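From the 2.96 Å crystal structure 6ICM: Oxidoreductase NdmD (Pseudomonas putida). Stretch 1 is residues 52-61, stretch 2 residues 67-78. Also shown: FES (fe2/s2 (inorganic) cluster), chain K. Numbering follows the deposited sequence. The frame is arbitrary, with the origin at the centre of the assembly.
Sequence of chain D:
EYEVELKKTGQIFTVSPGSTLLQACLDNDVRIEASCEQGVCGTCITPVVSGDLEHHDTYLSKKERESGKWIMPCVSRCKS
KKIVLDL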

ATOM      1  N   ASP D  52      52.619   1.943  44.864  1.00 73.44           N
ATOM      2  CA  ASP D  52      51.953   3.238  45.018  1.00 76.34           C
ATOM      3  C   ASP D  52      51.726   3.842  43.637  1.00 79.26           C
ATOM      4  O   ASP D  52      52.639   3.843  42.802  1.00 78.81           O
ATOM      5  N   LEU D  53      50.508   4.349  43.399  1.00 79.16           N
ATOM      6  CA  LEU D  53      49.979   4.530  42.049  1.00 77.72           C
ATOM      7  C   LEU D  53      49.523   5.961  41.784  1.00 73.95           C
ATOM      8  O   LEU D  53      49.075   6.666  42.676  1.00 73.44           O
ATOM      9  N   GLU D  54      49.642   6.378  40.530  1.00 72.38           N
ATOM     10  CA  GLU D  54      49.070   7.620  40.010  1.00 74.66           C
ATOM     11  C   GLU D  54      48.107   7.306  38.915  1.00 76.31           C
ATOM     12  O   GLU D  54      48.487   6.595  37.990  1.00 77.33           O
ATOM     13  N   HIS D  55      46.871   7.772  39.054  1.00 73.24           N
ATOM     14  CA  HIS D  55      45.874   7.510  38.040  1.00 68.56           C
ATOM     15  C   HIS D  55      45.698   8.740  37.176  1.00 69.63           C
ATOM     16  O   HIS D  55      45.809   9.855  37.667  1.00 72.18           O
ATOM     17  N   HIS D  56      45.544   8.517  35.859  1.00 66.50           N
ATOM     18  CA  HIS D  56      45.239   9.532  34.860  1.00 64.12           C
ATOM     19  C   HIS D  56      44.054   9.108  34.022  1.00 71.89           C
ATOM     20  O   HIS D  56      43.865   9.654  32.942  1.00 77.42           O
ATOM     21  N   ASP D  57      43.264   8.148  34.488  1.00 68.85           N
ATOM     22  CA  ASP D  57      42.154   7.649  33.700  1.00 67.49           C
ATOM     23  C   ASP D  57      40.884   8.411  34.047  1.00 70.72           C
ATOM     24  O   ASP D  57      40.835   9.219  34.981  1.00 70.83           O
ATOM     25  N   THR D  58      39.844   8.126  33.276  1.00 65.43           N
ATOM     26  CA  THR D  58      38.499   8.604  33.517  1.00 62.10           C
ATOM     27  C   THR D  58      37.533   7.428  33.527  1.00 60.21           C
ATOM     28  O   THR D  58      36.394   7.516  33.053  1.00 60.48           O
ATOM     29  N   TYR D  59      37.989   6.306  34.067  1.00 59.54           N
ATOM     30  CA  TYR D  59      37.164   5.120  34.237  1.00 54.49           C
ATOM     31  C   TYR D  59      37.004   4.715  35.691  1.00 57.80           C
ATOM     32  O   TYR D  59      35.921   4.292  36.099  1.00 57.84           O
ATOM     33  N   LEU D  60      38.049   4.831  36.499  1.00 62.08           N
ATOM     34  CA  LEU D  60      37.964   4.340  37.865  1.00 59.80           C
ATOM     35  C   LEU D  60      37.358   5.379  38.785  1.00 59.18           C
ATOM     36  O   LEU D  60      37.736   6.553  38.747  1.00 60.46           O
ATOM     37  N   SER D  61      36.442   4.921  39.636  1.00 59.25           N
ATOM     38  CA  SER D  61      35.841   5.765  40.661  1.00 59.51           C
ATOM     39  C   SER D  61      36.894   6.221  41.660  1.00 61.81           C
ATOM     40  O   SER D  61      37.837   5.489  41.956  1.00 61.87           O
ATOM     41  N   SER D  67      42.738   2.840  46.540  1.00 55.10           N
ATOM     42  CA  SER D  67      42.653   1.509  47.127  1.00 61.11           C
ATOM     43  C   SER D  67      43.800   0.644  46.646  1.00 62.65           C
ATOM     44  O   SER D  67      43.932  -0.507  47.072  1.00 61.04           O
ATOM     45  N   GLY D  68      44.607   1.191  45.737  1.00 64.38           N
ATOM     46  CA  GLY D  68      45.731   0.490  45.141  1.00 55.36           C
ATOM     47  C   GLY D  68      45.406  -0.895  44.645  1.00 62.27           C
ATOM     48  O   GLY D  68      46.297  -1.736  44.551  1.00 68.51           O
ATOM     49  N   LYS D  69      44.146  -1.176  44.345  1.00 61.18           N
ATOM     50  CA  LYS D  69      43.781  -2.502  43.885  1.00 59.40           C
ATOM     51  C   LYS D  69      43.568  -2.553  42.371  1.00 58.17           C
ATOM     52  O   LYS D  69      43.412  -3.655  41.817  1.00 58.06           O
ATOM     53  N   TRP D  70      43.598  -1.402  41.685  1.00 52.37           N
ATOM     54  CA  TRP D  70      43.403  -1.340  40.240  1.00 50.22           C
ATOM     55  C   TRP D  70      44.274  -0.257  39.625  1.00 50.15           C
ATOM     56  O   TRP D  70      44.686   0.694  40.294  1.00 53.39           O
ATOM     57  N   ILE D  71      44.512  -0.396  38.320  1.00 44.93           N
ATOM     58  CA  ILE D  71      45.272   0.584  37.552  1.00 49.48           C
ATOM     59  C   ILE D  71      44.918   0.398  36.085  1.00 53.46           C
ATOM     60  O   ILE D  71      44.658  -0.718  35.630  1.00 54.20           O
ATOM     61  N   MET D  72      44.898   1.507  35.344  1.00 54.19           N
ATOM     62  CA  MET D  72      44.693   1.505  33.906  1.00 53.25           C
ATOM     63  C   MET D  72      46.045   1.764  33.251  1.00 58.89           C
ATOM     64  O   MET D  72      46.507   2.919  33.212  1.00 59.79           O
ATOM     65  N   PRO D  73      46.738   0.733  32.762  1.00 56.84           N
ATOM     66  CA  PRO D  73      48.126   0.923  32.311  1.00 56.31           C
ATOM     67  C   PRO D  73      48.278   1.788  31.082  1.00 58.15           C
ATOM     68  O   PRO D  73      49.394   2.257  30.820  1.00 63.32           O
ATOM     69  N   CYS D  74      47.213   2.020  30.321  1.00 58.79           N
ATOM     70  CA  CYS D  74      47.360   2.804  29.107  1.00 55.60           C
ATOM     71  C   CYS D  74      47.741   4.247  29.398  1.00 58.79           C
ATOM     72  O   CYS D  74      48.329   4.897  28.523  1.00 60.85           O
ATOM     73  N   VAL D  75      47.416   4.766  30.593  1.00 52.45           N
ATOM     74  CA  VAL D  75      47.610   6.186  30.870  1.00 49.91           C
ATOM     75  C   VAL D  75      48.152   6.413  32.272  1.00 54.85           C
ATOM     76  O   VAL D  75      48.666   7.494  32.571  1.00 55.47           O
ATOM     77  N   SER D  76      48.040   5.418  33.146  1.00 56.22           N
ATOM     78  CA  SER D  76      48.484   5.567  34.524  1.00 59.48           C
ATOM     79  C   SER D  76      49.892   4.999  34.713  1.00 66.17           C
ATOM     80  O   SER D  76      50.406   4.259  33.870  1.00 63.46           O
ATOM     81  N   ARG D  77      50.521   5.364  35.832  1.00 68.03           N
ATOM     82  CA  ARG D  77      51.912   5.007  36.091  1.00 72.13           C
ATOM     83  C   ARG D  77      52.099   4.717  37.585  1.00 75.70           C
ATOM     84  O   ARG D  77      51.172   4.856  38.392  1.00 73.53           O
ATOM     85  N   CYS D  78      53.313   4.286  37.950  1.00 71.59           N
ATOM     86  CA  CYS D  78      53.694   3.992  39.331  1.00 78.74           C
ATOM     87  C   CYS D  78      54.817   4.929  39.782  1.00 81.00           C
ATOM     88  O   CYS D  78      55.889   4.930  39.170  1.00 83.17           O
TER

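Packing between residues 52-61 and 67-78 of NdmD, followed along the first stretch. Asp52 (chi1 m) turns its side chain away from the second stretch, and only its backbone comes close, with O 3.2 Å from Cys78 SG. Leu53 (m, t) reaches back over the second stretch: CD1 lies 3.6 Å from Gly68 CA and 3.5 Å from Trp70 O, while CD2 meets Ile71 CD1 at 3.9 Å. Glu54 pairs with Arg77 in antiparallel register, through Glu54 N to Arg77 O (3.0 Å) and Arg77 N to Glu54 O (3.2 Å). This pairing places both side chains on the same face of the sheet, where the extended Glu54 (t, t) forms a salt bridge from OE1 to Arg77 NH1 at 2.8 Å; Arg77 itself has an off-rotamer chi1 of 103°. His55 (m) starts away, but its ring returns edge-on, bringing CE1 to 3.4 Å from Trp70 O. His56 (m) points toward the second stretch and is held twice: backbone N donates to Ser76 OG (3.1 Å), and ND1 donates to Val75 O (2.8 Å). His56 CE1 also sits over one face of the Arg77 guanidinium, 4.0 Å from Arg77 NH2. Asp57 (p) turns back on its own loop, OD2 accepting from Leu60 N (2.6 Å) and Tyr59 N (3.0 Å); its CG still packs 3.5 Å from Met72 CG. Thr58 (p) points away and does not touch the second stretch. Tyr59 (t) and Leu60 (m, t) both point in and converge on Met72 (m, m, m), whose SD is 4.0 Å from Tyr59 CD2 and 3.6 Å from Leu60 CD1; Leu60 CD2 also touches Trp70 CB at 4.0 Å. Beyond this apolar patch lies the iron-sulfur cluster: Met72 CE is 3.9 Å from FES S2, and Cys74 SG (chi1 p) binds FE2 at 2.2 Å.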

ATOM      1  CB  ASP D  52      52.773   4.186  45.909  1.00 80.16           C
ATOM      2  CG  ASP D  52      52.660   3.842  47.416  1.00 94.87           C
ATOM      3  OD1 ASP D  52      53.283   2.841  47.852  1.00 94.80           O
ATOM      4  OD2 ASP D  52      51.969   4.579  48.172  1.00 87.25           O
ATOM      5  CB  LEU D  53      48.789   3.609  41.777  1.00 69.64           C
ATOM      6  CG  LEU D  53      48.913   2.111  42.101  1.00 65.69           C
ATOM      7  CD1 LEU D  53      47.585   1.358  42.158  1.00 60.75           C
ATOM      8  CD2 LEU D  53      49.828   1.418  41.133  1.00 68.51           C
ATOM      9  CB  GLU D  54      50.153   8.495  39.424  1.00 81.32           C
ATOM     10  CG  GLU D  54      49.946   9.958  39.103  1.00 90.66           C
ATOM     11  CD  GLU D  54      51.199  10.502  38.380  1.00 98.16           C
ATOM     12  OE1 GLU D  54      52.310  10.211  38.873  1.00103.82           O
ATOM     13  OE2 GLU D  54      51.081  11.260  37.368  1.00100.56           O
ATOM     14  CB  HIS D  55      44.567   7.067  38.688  1.00 68.31           C
ATOM     15  CG  HIS D  55      44.795   6.031  39.733  1.00 63.51           C
ATOM     16  ND1 HIS D  55      45.082   4.725  39.410  1.00 61.86           N
ATOM     17  CD2 HIS D  55      44.785   6.096  41.088  1.00 59.99           C
ATOM     18  CE1 HIS D  55      45.261   4.034  40.524  1.00 64.70           C
ATOM     19  NE2 HIS D  55      45.077   4.841  41.556  1.00 56.55           N
ATOM     20  CB  HIS D  56      46.420   9.784  33.933  1.00 62.16           C
ATOM     21  CG  HIS D  56      47.664  10.200  34.646  1.00 71.80           C
ATOM     22  ND1 HIS D  56      48.900   9.694  34.313  1.00 80.87           N
ATOM     23  CD2 HIS D  56      47.876  11.066  35.665  1.00 72.55           C
ATOM     24  CE1 HIS D  56      49.818  10.215  35.102  1.00 82.77           C
ATOM     25  NE2 HIS D  56      49.224  11.052  35.932  1.00 79.14           N
ATOM     26  CB  ASP D  57      41.948   6.164  33.959  1.00 63.33           C
ATOM     27  CG  ASP D  57      41.584   5.890  35.396  1.00 66.95           C
ATOM     28  OD1 ASP D  57      42.498   5.989  36.247  1.00 70.59           O
ATOM     29  OD2 ASP D  57      40.393   5.606  35.681  1.00 67.00           O
ATOM     30  CB  THR D  58      38.102   9.664  32.485  1.00 66.68           C
ATOM     31  OG1 THR D  58      38.272   9.161  31.148  1.00 64.87           O
ATOM     32  CG2 THR D  58      38.944  10.947  32.672  1.00 57.83           C
ATOM     33  CB  TYR D  59      37.760   3.948  33.447  1.00 51.21           C
ATOM     34  CG  TYR D  59      37.005   2.652  33.623  1.00 51.91           C
ATOM     35  CD1 TYR D  59      35.822   2.408  32.937  1.00 53.66           C
ATOM     36  CD2 TYR D  59      37.474   1.671  34.476  1.00 53.80           C
ATOM     37  CE1 TYR D  59      35.118   1.214  33.109  1.00 53.59           C
ATOM     38  CE2 TYR D  59      36.785   0.489  34.654  1.00 55.67           C
ATOM     39  CZ  TYR D  59      35.605   0.261  33.975  1.00 56.40           C
ATOM     40  OH  TYR D  59      34.940  -0.943  34.165  1.00 59.58           O
ATOM     41  CB  LEU D  60      39.342   3.927  38.382  1.00 55.32           C
ATOM     42  CG  LEU D  60      39.840   2.630  37.750  1.00 55.02           C
ATOM     43  CD1 LEU D  60      41.322   2.549  37.845  1.00 54.53           C
ATOM     44  CD2 LEU D  60      39.200   1.402  38.405  1.00 59.41           C
ATOM     45  CB  SER D  61      34.738   5.009  41.403  1.00 56.73           C
ATOM     46  OG  SER D  61      35.276   4.079  42.320  1.00 50.68           O
ATOM     47  CB  SER D  67      41.328   0.829  46.781  1.00 60.61           C
ATOM     48  OG  SER D  67      41.305   0.402  45.428  1.00 64.24           O
ATOM     49  CB  LYS D  69      42.532  -2.986  44.643  1.00 58.33           C
ATOM     50  CG  LYS D  69      42.323  -4.501  44.597  1.00 72.81           C
ATOM     51  CD  LYS D  69      40.882  -4.909  44.988  1.00 79.32           C
ATOM     52  CE  LYS D  69      40.536  -6.341  44.502  1.00 78.20           C
ATOM     53  NZ  LYS D  69      39.141  -6.764  44.878  1.00 74.67           N
ATOM     54  CB  TRP D  70      41.962  -1.030  39.866  1.00 47.91           C
ATOM     55  CG  TRP D  70      40.976  -1.881  40.511  1.00 49.09           C
ATOM     56  CD1 TRP D  70      40.178  -1.557  41.568  1.00 54.83           C
ATOM     57  CD2 TRP D  70      40.647  -3.218  40.148  1.00 46.31           C
ATOM     58  NE1 TRP D  70      39.364  -2.619  41.889  1.00 53.89           N
ATOM     59  CE2 TRP D  70      39.628  -3.649  41.027  1.00 49.78           C
ATOM     60  CE3 TRP D  70      41.105  -4.089  39.166  1.00 46.85           C
ATOM     61  CZ2 TRP D  70      39.070  -4.916  40.956  1.00 50.59           C
ATOM     62  CZ3 TRP D  70      40.543  -5.350  39.087  1.00 52.35           C
ATOM     63  CH2 TRP D  70      39.536  -5.752  39.979  1.00 53.00           C
ATOM     64  CB  ILE D  71      46.804   0.454  37.779  1.00 54.54           C
ATOM     65  CG1 ILE D  71      47.528   1.643  37.148  1.00 55.63           C
ATOM     66  CG2 ILE D  71      47.356  -0.846  37.179  1.00 47.52           C
ATOM     67  CD1 ILE D  71      48.991   1.682  37.377  1.00 59.46           C
ATOM     68  CB  MET D  72      43.673   2.577  33.508  1.00 54.15           C
ATOM     69  CG  MET D  72      42.483   2.683  34.464  1.00 53.95           C
ATOM     70  SD  MET D  72      41.453   1.188  34.562  1.00 48.31           S
ATOM     71  CE  MET D  72      41.202   0.919  32.807  1.00 50.14           C
ATOM     72  CB  PRO D  73      48.608  -0.505  32.036  1.00 55.24           C
ATOM     73  CG  PRO D  73      47.375  -1.335  31.989  1.00 55.80           C
ATOM     74  CD  PRO D  73      46.396  -0.687  32.900  1.00 57.79           C
ATOM     75  CB  CYS D  74      46.066   2.769  28.299  1.00 60.32           C
ATOM     76  SG  CYS D  74      44.656   3.505  29.158  1.00 64.49           S
ATOM     77  CB  VAL D  75      46.308   6.993  30.666  1.00 55.96           C
ATOM     78  CG1 VAL D  75      45.756   6.823  29.256  1.00 54.21           C
ATOM     79  CG2 VAL D  75      45.250   6.642  31.712  1.00 59.71           C
ATOM     80  CB  SER D  76      47.501   4.888  35.475  1.00 60.68           C
ATOM     81  OG  SER D  76      46.228   5.510  35.415  1.00 60.54           O
ATOM     82  CB  ARG D  77      52.866   6.111  35.569  1.00 77.43           C
ATOM     83  CG  ARG D  77      53.476   7.073  36.615  1.00 92.66           C
ATOM     84  CD  ARG D  77      54.723   7.804  36.061  1.00 98.13           C
ATOM     85  NE  ARG D  77      54.332   8.891  35.151  1.00109.38           N
ATOM     86  CZ  ARG D  77      54.052  10.148  35.513  1.00108.08           C
ATOM     87  NH1 ARG D  77      54.179  10.532  36.778  1.00107.44           N
ATOM     88  NH2 ARG D  77      53.681  11.043  34.593  1.00102.43           N
ATOM     89  CB  CYS D  78      54.148   2.535  39.442  1.00 83.81           C
ATOM     90  SG  CYS D  78      54.647   2.023  41.095  1.00 83.42           S
TER
HETATM   91 FE1  FES K 601      40.701   1.710  27.399  1.00 73.24          FE
HETATM   92 FE2  FES K 601      43.211   1.796  29.103  1.00 64.10          FE
HETATM   93  S1  FES K 601      42.706   0.866  27.186  1.00 60.44           S
HETATM   94  S2  FES K 601      41.189   2.659  29.302  1.00 67.90           S